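Serine/threonine-protein kinase Tel1 (Chaetomium thermophilum, PDB 6SKY) is a serine/threonine protein kinase of the ATM family that probably senses DNA damage, activates checkpoint signalling and phosphorylates histone H2A. Local coordinates at residues F2798-T2801 against R2802-D2806; K2684-G2688 against S2689-K2693. All coordinates share one frame; numbering follows the deposited sequence.

Both contacts mark the start of a short helix in the same kinase domain, and both pair the residue before the N-cap with one in the first turn. Interaction 2, 2684-2693, comes earlier in the chain and opens helix 2688-2697; interaction 1, 2798-2806, opens helix 2802-2806. Their centres are 18 Å apart and their nearest atoms about 7 Å, so they do not touch. The C-terminal tail joins them: Tyr2943 bonds to Arg2802 through its backbone oxygen and touches Cys2691 and Arg2692. The side chains of Arg2692 and Arg2799 lie about 7 and 11 Å from the bound nucleotide analogue, near the active site without belonging to it.

Interaction 1: residues F2798-T2801 against R2802-D2806; sequences FRLT and RDIVD
Two torsions set the fit between Leu2800 and Thr2801 and the first turn of helix 2802-2806. The Leu2800 chi1 of -155° turns CG opposite its own backbone nitrogen and carries the isobutyl group over the turn, although its CB starts out pointing away. CG then lies 3.8 Å from Val2805 CG2, and CD1 approaches Ile2804 CG2 at 3.7 Å. In Thr2801 a chi1 of 69° sets OG1 between the backbone nitrogen and the carbonyl carbon, where Ile2804 CD1 comes within 3.7 Å of it. That hydroxyl is hydrogen-bonded to O of the terminal carboxylate of Ala2944.

Ile2804 is the wedge of the contact. While its CG2 branch meets leucine, its CD1 methyl reaches the edge of the Arg2799 guanidinium, near the plane and 4.0 Å from NE, the two side chains crossing at about a right angle. One face of the same guanidinium receives Thr2801 CG2, 3.8 Å above the plane and displaced toward the rim. Outside the segments, Arg2799 donates to the Arg2761 oxygen and makes a cation-pi contact with Trp2940.

The backbone evidence for the helix start is the bond from Val2805 N to Thr2801 O, 3.2 Å long with an angle of 157° at the hydrogen. Val2805 CG2 packs beside that acceptor, 3.4 Å from Thr2801 O.

With Thr2801 at the N-cap, Leu2800 and Val2805 occupy the N' and N4 positions, which makes their apolar pairing a hydrophobic staple. The loop leading into it follows the magnesium ligand Asp2779, in the region that corresponds to the activation segment of PI3K-related kinases, and the leucine of the staple also packs on helix 2916-2927 of the FATC region.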
loop_
_atom_site.group_PDB
_atom_site.type_symbol
_atom_site.label_atom_id
_atom_site.label_comp_id
_atom_site.label_asym_id
_atom_site.label_seq_id
_atom_site.Cartn_x
_atom_site.Cartn_y
_atom_site.Cartn_z
ATOM N N PHE A 2798 -3.270 -17.698 24.081
ATOM C CA PHE A 2798 -3.150 -16.892 25.284
ATOM C C PHE A 2798 -4.431 -17.065 26.081
ATOM O O PHE A 2798 -5.374 -17.712 25.633
ATOM C CB PHE A 2798 -2.878 -15.422 24.953
ATOM C CG PHE A 2798 -3.672 -14.888 23.797
ATOM C CD1 PHE A 2798 -3.104 -14.767 22.551
ATOM C CD2 PHE A 2798 -4.976 -14.484 23.962
ATOM C CE1 PHE A 2798 -3.824 -14.273 21.505
ATOM C CE2 PHE A 2798 -5.687 -13.993 22.915
ATOM C CZ PHE A 2798 -5.112 -13.886 21.690
ATOM N N ARG A 2799 -4.456 -16.482 27.272
ATOM C CA ARG A 2799 -5.609 -16.591 28.161
ATOM C C ARG A 2799 -6.603 -15.483 27.847
ATOM O O ARG A 2799 -6.307 -14.303 28.032
ATOM C CB ARG A 2799 -5.181 -16.531 29.621
ATOM C CG ARG A 2799 -6.324 -16.758 30.553
ATOM C CD ARG A 2799 -5.896 -16.809 31.981
ATOM N NE ARG A 2799 -6.990 -17.262 32.817
ATOM C CZ ARG A 2799 -7.124 -18.500 33.254
ATOM N NH1 ARG A 2799 -8.155 -18.834 33.994
ATOM N NH2 ARG A 2799 -6.220 -19.399 32.957
ATOM N N LEU A 2800 -7.772 -15.864 27.350
ATOM C CA LEU A 2800 -8.847 -14.939 27.024
ATOM C C LEU A 2800 -10.178 -15.526 27.463
ATOM O O LEU A 2800 -11.126 -15.619 26.686
ATOM C CB LEU A 2800 -8.856 -14.612 25.537
ATOM C CG LEU A 2800 -9.460 -13.295 25.075
ATOM C CD1 LEU A 2800 -8.727 -12.149 25.691
ATOM C CD2 LEU A 2800 -9.378 -13.211 23.580
ATOM N N THR A 2801 -10.255 -15.976 28.708
ATOM C CA THR A 2801 -11.480 -16.572 29.211
ATOM C C THR A 2801 -12.571 -15.511 29.345
ATOM O O THR A 2801 -12.387 -14.348 29.006
ATOM C CB THR A 2801 -11.216 -17.269 30.538
ATOM O OG1 THR A 2801 -10.939 -16.297 31.544
ATOM C CG2 THR A 2801 -10.031 -18.169 30.408
ATOM N N ARG A 2802 -13.741 -15.920 29.828
ATOM C CA ARG A 2802 -14.854 -14.984 29.928
ATOM C C ARG A 2802 -14.605 -13.914 30.977
ATOM O O ARG A 2802 -15.103 -12.795 30.847
ATOM C CB ARG A 2802 -16.146 -15.724 30.249
ATOM C CG ARG A 2802 -16.684 -16.569 29.131
ATOM C CD ARG A 2802 -17.841 -17.391 29.628
ATOM N NE ARG A 2802 -17.508 -18.061 30.875
ATOM C CZ ARG A 2802 -18.389 -18.345 31.821
ATOM N NH1 ARG A 2802 -19.654 -18.012 31.661
ATOM N NH2 ARG A 2802 -18.000 -18.945 32.928
ATOM N N ASP A 2803 -13.837 -14.233 32.016
ATOM C CA ASP A 2803 -13.519 -13.242 33.029
ATOM C C ASP A 2803 -12.484 -12.238 32.552
ATOM O O ASP A 2803 -12.544 -11.076 32.942
ATOM C CB ASP A 2803 -13.032 -13.922 34.300
ATOM C CG ASP A 2803 -14.121 -14.061 35.332
ATOM O OD1 ASP A 2803 -14.719 -15.147 35.443
ATOM O OD2 ASP A 2803 -14.396 -13.073 36.030
ATOM N N ILE A 2804 -11.529 -12.648 31.726
ATOM C CA ILE A 2804 -10.583 -11.678 31.196
ATOM C C ILE A 2804 -11.302 -10.686 30.296
ATOM O O ILE A 2804 -11.023 -9.487 30.327
ATOM C CB ILE A 2804 -9.426 -12.389 30.468
ATOM C CG1 ILE A 2804 -8.267 -12.669 31.418
ATOM C CG2 ILE A 2804 -8.891 -11.540 29.357
ATOM C CD1 ILE A 2804 -8.585 -13.595 32.512
ATOM N N VAL A 2805 -12.260 -11.163 29.509
ATOM C CA VAL A 2805 -12.977 -10.301 28.585
ATOM C C VAL A 2805 -14.017 -9.459 29.304
ATOM O O VAL A 2805 -14.353 -8.364 28.849
ATOM C CB VAL A 2805 -13.606 -11.159 27.480
ATOM C CG1 VAL A 2805 -14.384 -10.319 26.533
ATOM C CG2 VAL A 2805 -12.541 -11.886 26.739
ATOM N N ASP A 2806 -14.539 -9.936 30.433
ATOM C CA ASP A 2806 -15.517 -9.155 31.176
ATOM C C ASP A 2806 -14.923 -7.866 31.718
ATOM O O ASP A 2806 -15.625 -6.860 31.827
ATOM C CB ASP A 2806 -16.085 -9.990 32.313
ATOM C CG ASP A 2806 -17.328 -9.386 32.907
ATOM O OD1 ASP A 2806 -18.309 -9.191 32.170
ATOM O OD2 ASP A 2806 -17.337 -9.117 34.116
#

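Interaction 2: residues K2684-G2688 against S2689-K2693; sequences KDLKG and SQCRK
Lys2687 and Gln2690 pack slantwise across each other, the aliphatic part of the lysine against the glutamine amide. A chi1 of -51° swings Gln2690 CG opposite its carbonyl carbon, and beyond CG the chain runs extended back over the loop, so its amide reaches two residues at once. OE1 is on the leucine side, in contact with Leu2686 CD2; NE2 lies over the lysine, 3.5 Å from Lys2687 CG.

On the lysine side, a chi1 of -58° sets Lys2687 CG opposite its own carbonyl carbon and so against that NE2. The bend at chi2 then turns the rest of the chain off toward helix 2670-2681, where NZ forms a salt bridge with Glu2679 OE1.

Lys2687 is the N-cap of helix 2688-2697, so Leu2686 stands at N' and Cys2691 at N4: their contact, Leu2686 CB to Cys2691 SG at 3.7 Å, is a hydrophobic staple. Leu2686 CD1 also lies near that sulfur, 3.8 Å from SG, so two leucine carbons meet the sulfur from the same side. Cys2691 continues inward onto Phe2717 and Tyr2943.

The turn beneath is held by main-chain bonds. Arg2692 N donates to Gly2688 O over 2.9 Å, with an angle of 159° at the hydrogen, whereas the bond from Cys2691 N to Lys2687 O is weak at 3.3 Å.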
loop_
_atom_site.group_PDB
_atom_site.type_symbol
_atom_site.label_atom_id
_atom_site.label_comp_id
_atom_site.label_asym_id
_atom_site.label_seq_id
_atom_site.Cartn_x
_atom_site.Cartn_y
_atom_site.Cartn_z
ATOM N N LYS A 2684 -25.965 -17.897 44.088
ATOM C CA LYS A 2684 -26.651 -19.080 43.594
ATOM C C LYS A 2684 -25.835 -19.868 42.581
ATOM O O LYS A 2684 -26.290 -20.920 42.128
ATOM C CB LYS A 2684 -27.990 -18.692 42.968
ATOM C CG LYS A 2684 -28.986 -18.114 43.942
ATOM C CD LYS A 2684 -30.296 -17.795 43.250
ATOM C CE LYS A 2684 -31.289 -17.188 44.220
ATOM N NZ LYS A 2684 -32.643 -17.043 43.616
ATOM N N ASP A 2685 -24.656 -19.388 42.205
ATOM C CA ASP A 2685 -23.821 -20.085 41.245
ATOM C C ASP A 2685 -23.011 -21.176 41.932
ATOM O O ASP A 2685 -22.950 -21.267 43.158
ATOM C CB ASP A 2685 -22.881 -19.111 40.545
ATOM C CG ASP A 2685 -23.563 -18.320 39.463
ATOM O OD1 ASP A 2685 -24.788 -18.469 39.295
ATOM O OD2 ASP A 2685 -22.870 -17.549 38.772
ATOM N N LEU A 2686 -22.384 -22.015 41.118
ATOM C CA LEU A 2686 -21.470 -23.010 41.641
ATOM C C LEU A 2686 -20.258 -22.336 42.265
ATOM O O LEU A 2686 -19.867 -21.233 41.887
ATOM C CB LEU A 2686 -21.003 -23.949 40.534
ATOM C CG LEU A 2686 -22.000 -24.870 39.851
ATOM C CD1 LEU A 2686 -21.338 -25.511 38.668
ATOM C CD2 LEU A 2686 -22.476 -25.922 40.816
ATOM N N LYS A 2687 -19.656 -23.014 43.231
ATOM C CA LYS A 2687 -18.374 -22.564 43.732
ATOM C C LYS A 2687 -17.301 -22.797 42.677
ATOM O O LYS A 2687 -17.529 -23.436 41.653
ATOM C CB LYS A 2687 -18.013 -23.294 45.018
ATOM C CG LYS A 2687 -19.014 -23.131 46.127
ATOM C CD LYS A 2687 -18.779 -21.850 46.873
ATOM C CE LYS A 2687 -19.658 -21.770 48.099
ATOM N NZ LYS A 2687 -19.352 -20.573 48.921
ATOM N N GLY A 2688 -16.109 -22.263 42.930
ATOM C CA GLY A 2688 -15.010 -22.503 42.014
ATOM C C GLY A 2688 -14.478 -23.916 42.123
ATOM O O GLY A 2688 -14.111 -24.530 41.120
ATOM N N SER A 2689 -14.442 -24.453 43.340
ATOM C CA SER A 2689 -13.983 -25.820 43.536
ATOM C C SER A 2689 -14.941 -26.830 42.923
ATOM O O SER A 2689 -14.503 -27.860 42.407
ATOM C CB SER A 2689 -13.797 -26.092 45.024
ATOM O OG SER A 2689 -14.882 -25.580 45.767
ATOM N N GLN A 2690 -16.242 -26.549 42.946
ATOM C CA GLN A 2690 -17.194 -27.459 42.326
ATOM C C GLN A 2690 -17.032 -27.482 40.815
ATOM O O GLN A 2690 -17.100 -28.548 40.195
ATOM C CB GLN A 2690 -18.610 -27.060 42.717
ATOM C CG GLN A 2690 -18.772 -26.884 44.206
ATOM C CD GLN A 2690 -20.170 -26.485 44.604
ATOM O OE1 GLN A 2690 -21.034 -26.273 43.758
ATOM N NE2 GLN A 2690 -20.404 -26.384 45.904
ATOM N N CYS A 2691 -16.807 -26.318 40.204
ATOM C CA CYS A 2691 -16.529 -26.268 38.773
ATOM C C CYS A 2691 -15.240 -27.002 38.439
ATOM O O CYS A 2691 -15.180 -27.752 37.458
ATOM C CB CYS A 2691 -16.446 -24.818 38.302
ATOM S SG CYS A 2691 -17.967 -23.884 38.422
ATOM N N ARG A 2692 -14.197 -26.807 39.247
ATOM C CA ARG A 2692 -12.938 -27.492 38.986
ATOM C C ARG A 2692 -13.100 -28.999 39.076
ATOM O O ARG A 2692 -12.572 -29.736 38.241
ATOM C CB ARG A 2692 -11.860 -27.023 39.956
ATOM C CG ARG A 2692 -10.620 -27.862 39.887
ATOM C CD ARG A 2692 -9.424 -27.192 40.503
ATOM N NE ARG A 2692 -8.220 -27.980 40.258
ATOM C CZ ARG A 2692 -6.983 -27.571 40.511
ATOM N NH1 ARG A 2692 -6.765 -26.370 41.023
ATOM N NH2 ARG A 2692 -5.959 -28.366 40.248
ATOM N N LYS A 2693 -13.839 -29.476 40.072
ATOM C CA LYS A 2693 -14.016 -30.912 40.235
ATOM C C LYS A 2693 -14.869 -31.501 39.121
ATOM O O LYS A 2693 -14.576 -32.591 38.621
ATOM C CB LYS A 2693 -14.629 -31.205 41.595
ATOM C CG LYS A 2693 -14.867 -32.661 41.870
ATOM C CD LYS A 2693 -15.461 -32.836 43.247
ATOM C CE LYS A 2693 -15.759 -34.290 43.554
ATOM N NZ LYS A 2693 -16.357 -34.431 44.910
#